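Local coordinates for protein 6-phospho-alpha-glucosidase (Merdibacter massiliensis, PDB 6VC6) that hydrolyses 6-phospho-alpha-glucosides, probably by the NAD- and manganese-dependent route of family 4 glycoside hydrolases, at residues Met32-Gln46 and Leu63-Tyr75. Numbering follows the deposited sequence.
With NAD (nicotinamide-adenine-dinucleotide), chain G.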
loop_
_atom_site.group_PDB
_atom_site.type_symbol
_atom_site.label_atom_id
_atom_site.label_comp_id
_atom_site.label_asym_id
_atom_site.label_seq_id
_atom_site.Cartn_x
_atom_site.Cartn_y
_atom_site.Cartn_z
HETATM N N MSE A 32 6.205 15.043 18.427
HETATM C CA MSE A 32 7.183 13.972 18.550
HETATM C C MSE A 32 8.384 14.402 19.379
HETATM O O MSE A 32 8.781 15.568 19.363
HETATM C CB MSE A 32 7.655 13.508 17.172
HETATM C CG MSE A 32 6.552 12.999 16.271
HETATM SE SE MSE A 32 7.063 13.134 14.401
HETATM C CE MSE A 32 8.457 11.776 14.375
ATOM N N GLU A 33 8.963 13.446 20.101
ATOM C CA GLU A 33 10.183 13.698 20.853
ATOM C C GLU A 33 11.411 13.067 20.218
ATOM O O GLU A 33 12.505 13.633 20.311
ATOM C CB GLU A 33 10.035 13.182 22.289
ATOM C CG GLU A 33 11.246 13.423 23.174
ATOM C CD GLU A 33 10.949 14.362 24.326
ATOM O OE1 GLU A 33 9.796 14.829 24.431
ATOM O OE2 GLU A 33 11.869 14.631 25.126
ATOM N N LYS A 34 11.259 11.945 19.517
ATOM C CA LYS A 34 12.389 11.236 18.936
ATOM C C LYS A 34 11.944 10.547 17.654
ATOM O O LYS A 34 10.850 9.980 17.594
ATOM C CB LYS A 34 12.957 10.212 19.924
ATOM C CG LYS A 34 14.183 9.464 19.434
ATOM C CD LYS A 34 14.528 8.325 20.379
ATOM C CE LYS A 34 15.753 7.560 19.909
ATOM N NZ LYS A 34 15.971 6.322 20.707
ATOM N N LEU A 35 12.798 10.604 16.633
ATOM C CA LEU A 35 12.553 9.937 15.360
ATOM C C LEU A 35 13.809 9.188 14.944
ATOM O O LEU A 35 14.914 9.735 15.017
ATOM C CB LEU A 35 12.145 10.933 14.270
ATOM C CG LEU A 35 12.073 10.359 12.853
ATOM C CD1 LEU A 35 10.820 9.513 12.674
ATOM C CD2 LEU A 35 12.131 11.465 11.813
ATOM N N VAL A 36 13.639 7.940 14.512
ATOM C CA VAL A 36 14.746 7.092 14.086
ATOM C C VAL A 36 14.416 6.507 12.720
ATOM O O VAL A 36 13.357 5.895 12.542
ATOM C CB VAL A 36 15.030 5.962 15.095
ATOM C CG1 VAL A 36 16.203 5.117 14.623
ATOM C CG2 VAL A 36 15.303 6.532 16.475
ATOM N N LEU A 37 15.318 6.692 11.762
ATOM C CA LEU A 37 15.204 6.056 10.456
ATOM C C LEU A 37 16.004 4.759 10.473
ATOM O O LEU A 37 17.210 4.772 10.737
ATOM C CB LEU A 37 15.709 6.979 9.348
ATOM C CG LEU A 37 15.057 8.352 9.186
ATOM C CD1 LEU A 37 15.634 9.065 7.971
ATOM C CD2 LEU A 37 13.548 8.227 9.068
ATOM N N PHE A 38 15.338 3.642 10.198
ATOM C CA PHE A 38 15.999 2.350 10.110
ATOM C C PHE A 38 15.956 1.837 8.677
ATOM O O PHE A 38 14.975 2.052 7.957
ATOM C CB PHE A 38 15.357 1.320 11.043
ATOM C CG PHE A 38 15.989 -0.043 10.958
ATOM C CD1 PHE A 38 17.161 -0.322 11.640
ATOM C CD2 PHE A 38 15.417 -1.040 10.183
ATOM C CE1 PHE A 38 17.748 -1.571 11.558
ATOM C CE2 PHE A 38 16.000 -2.292 10.097
ATOM C CZ PHE A 38 17.167 -2.556 10.786
ATOM N N ASP A 39 17.026 1.157 8.276
ATOM C CA ASP A 39 17.118 0.553 6.955
ATOM C C ASP A 39 18.242 -0.471 6.979
ATOM O O ASP A 39 19.150 -0.401 7.811
ATOM C CB ASP A 39 17.365 1.605 5.868
ATOM C CG ASP A 39 16.934 1.134 4.491
ATOM O OD1 ASP A 39 17.350 0.032 4.077
ATOM O OD2 ASP A 39 16.178 1.869 3.822
ATOM N N ILE A 40 18.163 -1.434 6.056
ATOM C CA ILE A 40 19.240 -2.407 5.896
ATOM C C ILE A 40 20.269 -1.962 4.869
ATOM O O ILE A 40 21.306 -2.626 4.717
ATOM C CB ILE A 40 18.690 -3.793 5.504
ATOM C CG1 ILE A 40 18.013 -3.733 4.134
ATOM C CG2 ILE A 40 17.726 -4.302 6.565
ATOM C CD1 ILE A 40 17.864 -5.084 3.471
ATOM N N ASP A 41 20.019 -0.864 4.160
ATOM C CA ASP A 41 20.943 -0.312 3.174
ATOM C C ASP A 41 21.484 0.997 3.740
ATOM O O ASP A 41 20.821 2.035 3.671
ATOM C CB ASP A 41 20.244 -0.102 1.833
ATOM C CG ASP A 41 21.219 0.061 0.682
ATOM O OD1 ASP A 41 22.341 0.560 0.908
ATOM O OD2 ASP A 41 20.860 -0.311 -0.456
ATOM N N ALA A 42 22.697 0.941 4.297
ATOM C CA ALA A 42 23.268 2.116 4.947
ATOM C C ALA A 42 23.557 3.227 3.945
ATOM O O ALA A 42 23.325 4.407 4.235
ATOM C CB ALA A 42 24.541 1.731 5.700
ATOM N N GLU A 43 24.059 2.874 2.759
ATOM C CA GLU A 43 24.440 3.897 1.791
ATOM C C GLU A 43 23.225 4.564 1.160
ATOM O O GLU A 43 23.267 5.762 0.858
ATOM C CB GLU A 43 25.335 3.291 0.711
ATOM C CG GLU A 43 26.816 3.322 1.052
ATOM C CD GLU A 43 27.478 4.641 0.699
ATOM O OE1 GLU A 43 28.629 4.628 0.210
ATOM O OE2 GLU A 43 26.845 5.695 0.912
ATOM N N ARG A 44 22.142 3.813 0.946
ATOM C CA ARG A 44 20.937 4.411 0.380
ATOM C C ARG A 44 20.246 5.333 1.377
ATOM O O ARG A 44 19.638 6.334 0.978
ATOM C CB ARG A 44 19.978 3.314 -0.085
ATOM C CG ARG A 44 18.720 3.829 -0.766
ATOM C CD ARG A 44 17.815 2.685 -1.191
ATOM N NE ARG A 44 16.577 3.167 -1.800
ATOM C CZ ARG A 44 16.452 3.484 -3.085
ATOM N NH1 ARG A 44 17.491 3.374 -3.901
ATOM N NH2 ARG A 44 15.288 3.915 -3.553
ATOM N N GLN A 45 20.338 5.022 2.670
ATOM C CA GLN A 45 19.683 5.818 3.699
ATOM C C GLN A 45 20.482 7.058 4.086
ATOM O O GLN A 45 19.895 8.023 4.588
ATOM C CB GLN A 45 19.437 4.954 4.939
ATOM C CG GLN A 45 18.567 5.599 6.005
ATOM C CD GLN A 45 18.377 4.710 7.218
ATOM O OE1 GLN A 45 17.250 4.456 7.643
ATOM N NE2 GLN A 45 19.480 4.233 7.781
ATOM N N GLN A 46 21.795 7.060 3.847
ATOM C CA GLN A 46 22.642 8.142 4.347
ATOM C C GLN A 46 22.282 9.511 3.779
ATOM O O GLN A 46 22.141 10.459 4.571
ATOM C CB GLN A 46 24.114 7.800 4.091
ATOM C CG GLN A 46 25.086 8.840 4.618
ATOM C CD GLN A 46 26.501 8.613 4.129
ATOM O OE1 GLN A 46 27.030 9.396 3.340
ATOM N NE2 GLN A 46 27.123 7.536 4.596
ATOM N N LEU A 63 13.526 18.263 18.231
ATOM C CA LEU A 63 13.375 16.860 17.866
ATOM C C LEU A 63 14.712 16.139 17.858
ATOM O O LEU A 63 15.706 16.665 17.385
ATOM C CB LEU A 63 12.731 16.754 16.485
ATOM C CG LEU A 63 12.220 15.408 15.967
ATOM C CD1 LEU A 63 13.295 14.694 15.175
ATOM C CD2 LEU A 63 11.682 14.522 17.076
ATOM N N ASP A 64 14.726 14.926 18.387
ATOM C CA ASP A 64 15.977 14.192 18.373
ATOM C C ASP A 64 15.885 13.172 17.251
ATOM O O ASP A 64 15.145 12.200 17.341
ATOM C CB ASP A 64 16.186 13.529 19.738
ATOM C CG ASP A 64 17.033 12.281 19.673
ATOM O OD1 ASP A 64 17.879 12.159 18.779
ATOM O OD2 ASP A 64 16.860 11.408 20.536
ATOM N N PHE A 65 16.752 13.403 16.275
ATOM C CA PHE A 65 16.673 12.676 15.016
ATOM C C PHE A 65 17.932 11.846 14.813
ATOM O O PHE A 65 19.039 12.283 15.145
ATOM C CB PHE A 65 16.486 13.650 13.846
ATOM C CG PHE A 65 16.650 13.024 12.495
ATOM C CD1 PHE A 65 17.750 13.325 11.713
ATOM C CD2 PHE A 65 15.701 12.145 12.000
ATOM C CE1 PHE A 65 17.907 12.759 10.465
ATOM C CE2 PHE A 65 15.850 11.576 10.750
ATOM C CZ PHE A 65 16.956 11.882 9.982
ATOM N N SER A 66 17.758 10.645 14.265
ATOM C CA SER A 66 18.885 9.768 13.979
ATOM C C SER A 66 18.472 8.772 12.907
ATOM O O SER A 66 17.285 8.503 12.706
ATOM C CB SER A 66 19.364 9.033 15.238
ATOM O OG SER A 66 18.291 8.369 15.883
ATOM N N TYR A 67 19.472 8.237 12.211
ATOM C CA TYR A 67 19.273 7.158 11.256
ATOM C C TYR A 67 20.308 6.076 11.522
ATOM O O TYR A 67 21.461 6.374 11.843
ATOM C CB TYR A 67 19.360 7.654 9.802
ATOM C CG TYR A 67 20.708 8.201 9.381
ATOM C CD1 TYR A 67 21.013 9.546 9.541
ATOM C CD2 TYR A 67 21.664 7.377 8.797
ATOM C CE1 TYR A 67 22.238 10.053 9.147
ATOM C CE2 TYR A 67 22.891 7.875 8.402
ATOM C CZ TYR A 67 23.173 9.213 8.578
ATOM O OH TYR A 67 24.394 9.712 8.184
ATOM N N THR A 68 19.888 4.818 11.393
ATOM C CA THR A 68 20.734 3.704 11.789
ATOM C C THR A 68 20.364 2.460 10.997
ATOM O O THR A 68 19.299 2.382 10.378
ATOM C CB THR A 68 20.612 3.414 13.290
ATOM O OG1 THR A 68 21.442 2.298 13.633
ATOM C CG2 THR A 68 19.170 3.092 13.650
ATOM N N THR A 69 21.273 1.484 11.024
ATOM C CA THR A 69 21.017 0.142 10.515
ATOM C C THR A 69 21.067 -0.893 11.633
ATOM O O THR A 69 21.243 -2.086 11.368
ATOM C CB THR A 69 22.010 -0.220 9.409
ATOM O OG1 THR A 69 23.263 -0.598 9.994
ATOM C CG2 THR A 69 22.227 0.964 8.477
ATOM N N ASP A 70 20.922 -0.450 12.883
ATOM C CA ASP A 70 20.955 -1.320 14.049
ATOM C C ASP A 70 19.546 -1.473 14.600
ATOM O O ASP A 70 18.924 -0.466 14.972
ATOM C CB ASP A 70 21.890 -0.747 15.114
ATOM C CG ASP A 70 21.925 -1.583 16.380
ATOM O OD1 ASP A 70 21.642 -2.797 16.310
ATOM O OD2 ASP A 70 22.237 -1.020 17.451
ATOM N N PRO A 71 19.003 -2.692 14.668
ATOM C CA PRO A 71 17.621 -2.846 15.162
ATOM C C PRO A 71 17.435 -2.401 16.602
ATOM O O PRO A 71 16.371 -1.876 16.949
ATOM C CB PRO A 71 17.358 -4.350 14.993
ATOM C CG PRO A 71 18.345 -4.805 13.968
ATOM C CD PRO A 71 19.564 -3.962 14.181
ATOM N N ALA A 72 18.444 -2.599 17.454
ATOM C CA ALA A 72 18.315 -2.222 18.859
ATOM C C ALA A 72 18.146 -0.714 19.008
ATOM O O ALA A 72 17.294 -0.245 19.772
ATOM C CB ALA A 72 19.529 -2.712 19.648
ATOM N N GLU A 73 18.953 0.062 18.281
ATOM C CA GLU A 73 18.831 1.515 18.337
ATOM C C GLU A 73 17.488 1.988 17.796
ATOM O O GLU A 73 16.967 3.017 18.241
ATOM C CB GLU A 73 19.964 2.172 17.548
ATOM C CG GLU A 73 21.326 2.109 18.215
ATOM C CD GLU A 73 22.376 2.889 17.448
ATOM O OE1 GLU A 73 22.016 3.550 16.452
ATOM O OE2 GLU A 73 23.562 2.839 17.840
ATOM N N ALA A 74 16.914 1.253 16.844
ATOM C CA ALA A 74 15.722 1.731 16.154
ATOM C C ALA A 74 14.443 1.421 16.922
ATOM O O ALA A 74 13.553 2.274 17.013
ATOM C CB ALA A 74 15.654 1.126 14.751
ATOM N N TYR A 75 14.334 0.220 17.485
ATOM C CA TYR A 75 13.061 -0.289 17.979
ATOM C C TYR A 75 12.895 -0.178 19.490
ATOM O O TYR A 75 11.835 -0.547 20.007
ATOM C CB TYR A 75 12.887 -1.751 17.554
ATOM C CG TYR A 75 13.005 -1.973 16.062
ATOM C CD1 TYR A 75 12.570 -1.012 15.159
ATOM C CD2 TYR A 75 13.553 -3.146 15.557
ATOM C CE1 TYR A 75 12.677 -1.211 13.796
ATOM C CE2 TYR A 75 13.664 -3.355 14.195
ATOM C CZ TYR A 75 13.225 -2.383 13.319
ATOM O OH TYR A 75 13.332 -2.586 11.962
HETATM P PA NAD G . 12.255 2.119 -2.338
HETATM O O1A NAD G . 12.561 3.528 -2.786
HETATM O O2A NAD G . 13.047 0.961 -2.896
HETATM O O5B NAD G . 12.353 2.062 -0.734
HETATM C C5B NAD G . 12.441 0.812 -0.059
HETATM C C4B NAD G . 13.408 0.933 1.106
HETATM O O4B NAD G . 13.189 -0.133 2.033
HETATM C C3B NAD G . 14.845 0.828 0.621
HETATM O O3B NAD G . 15.601 1.929 1.127
HETATM C C2B NAD G . 15.371 -0.462 1.213
HETATM O O2B NAD G . 16.727 -0.307 1.638
HETATM C C1B NAD G . 14.448 -0.703 2.394
HETATM N N9A NAD G . 14.320 -2.147 2.709
HETATM C C8A NAD G . 14.179 -3.159 1.832
HETATM N N7A NAD G . 14.100 -4.353 2.477
HETATM C C5A NAD G . 14.197 -4.107 3.797
HETATM C C6A NAD G . 14.190 -4.910 5.043
HETATM N N6A NAD G . 14.058 -6.258 5.009
HETATM N N1A NAD G . 14.319 -4.252 6.217
HETATM C C2A NAD G . 14.450 -2.913 6.270
HETATM N N3A NAD G . 14.466 -2.125 5.182
HETATM C C4A NAD G . 14.348 -2.653 3.941
HETATM O O3 NAD G . 10.691 1.816 -2.571
HETATM P PN NAD G . 9.587 2.981 -2.673
HETATM O O1N NAD G . 9.206 3.150 -4.125
HETATM O O2N NAD G . 10.024 4.170 -1.850
HETATM O O5D NAD G . 8.366 2.262 -1.915
HETATM C C5D NAD G . 8.338 2.208 -0.491
HETATM C C4D NAD G . 7.275 1.204 -0.070
HETATM O O4D NAD G . 6.040 1.877 0.184
HETATM C C3D NAD G . 7.017 0.202 -1.185
HETATM O O3D NAD G . 7.001 -1.116 -0.632
HETATM C C2D NAD G . 5.629 0.532 -1.683
HETATM O O2D NAD G . 4.938 -0.643 -2.108
HETATM C C1D NAD G . 4.995 1.137 -0.446
HETATM N N1N NAD G . 3.833 1.966 -0.758
HETATM C C2N NAD G . 2.648 1.527 -0.334
HETATM C C3N NAD G . 1.490 2.241 -0.580
HETATM C C7N NAD G . 0.184 1.698 -0.082
HETATM O O7N NAD G . -0.860 2.181 -0.488
HETATM N N7N NAD G . 0.205 0.688 0.787
HETATM C C4N NAD G . 1.569 3.444 -1.269
HETATM C C5N NAD G . 2.816 3.882 -1.706
HETATM C C6N NAD G . 3.948 3.120 -1.429
#
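Tyr75 turns its edge onto one face of the Phe38 ring in a T-shaped pair, centroids 5.2 Å apart and planes at 53°, while the Phe65 ring takes Leu35 CD2 and Leu37 CD1 at its edge. Phe38 and Phe65 lie on opposite faces of a parallel strand pair from the beta-alpha-beta unit of a Rossmann-type fold: Phe65, Leu35 and Leu37 on one, where Phe65 meets Phe56 of helix 42-59 and the leucines reach helix 16-25; Phe38 and Val36 on the other, beneath helix 71-75. Phe38 has CG anti to its own N (chi1 179°), which carries the flat ring under that helix; CB meets Ala74 CB at 3.7 Å, a methyl small enough for close approach, and CE1 reaches the Pro71 backbone. Replacing Phe38 with alanine would probably open a gap beneath Pro71 and deprive the Tyr75 edge of its aromatic face. Branched Val36 suits the strand, its CG1 touching Thr68 CG2. Thr68 N bonds Leu37 O at 2.8 Å. Beyond the strand end, acidic Asp39 grips both adenosine ribose hydroxyls, as expected for an NAD site. Asp39 OD1 accepts from NAD O2B at 2.5 Å and, in an Asx turn, from Asp41 N at 2.8 Å.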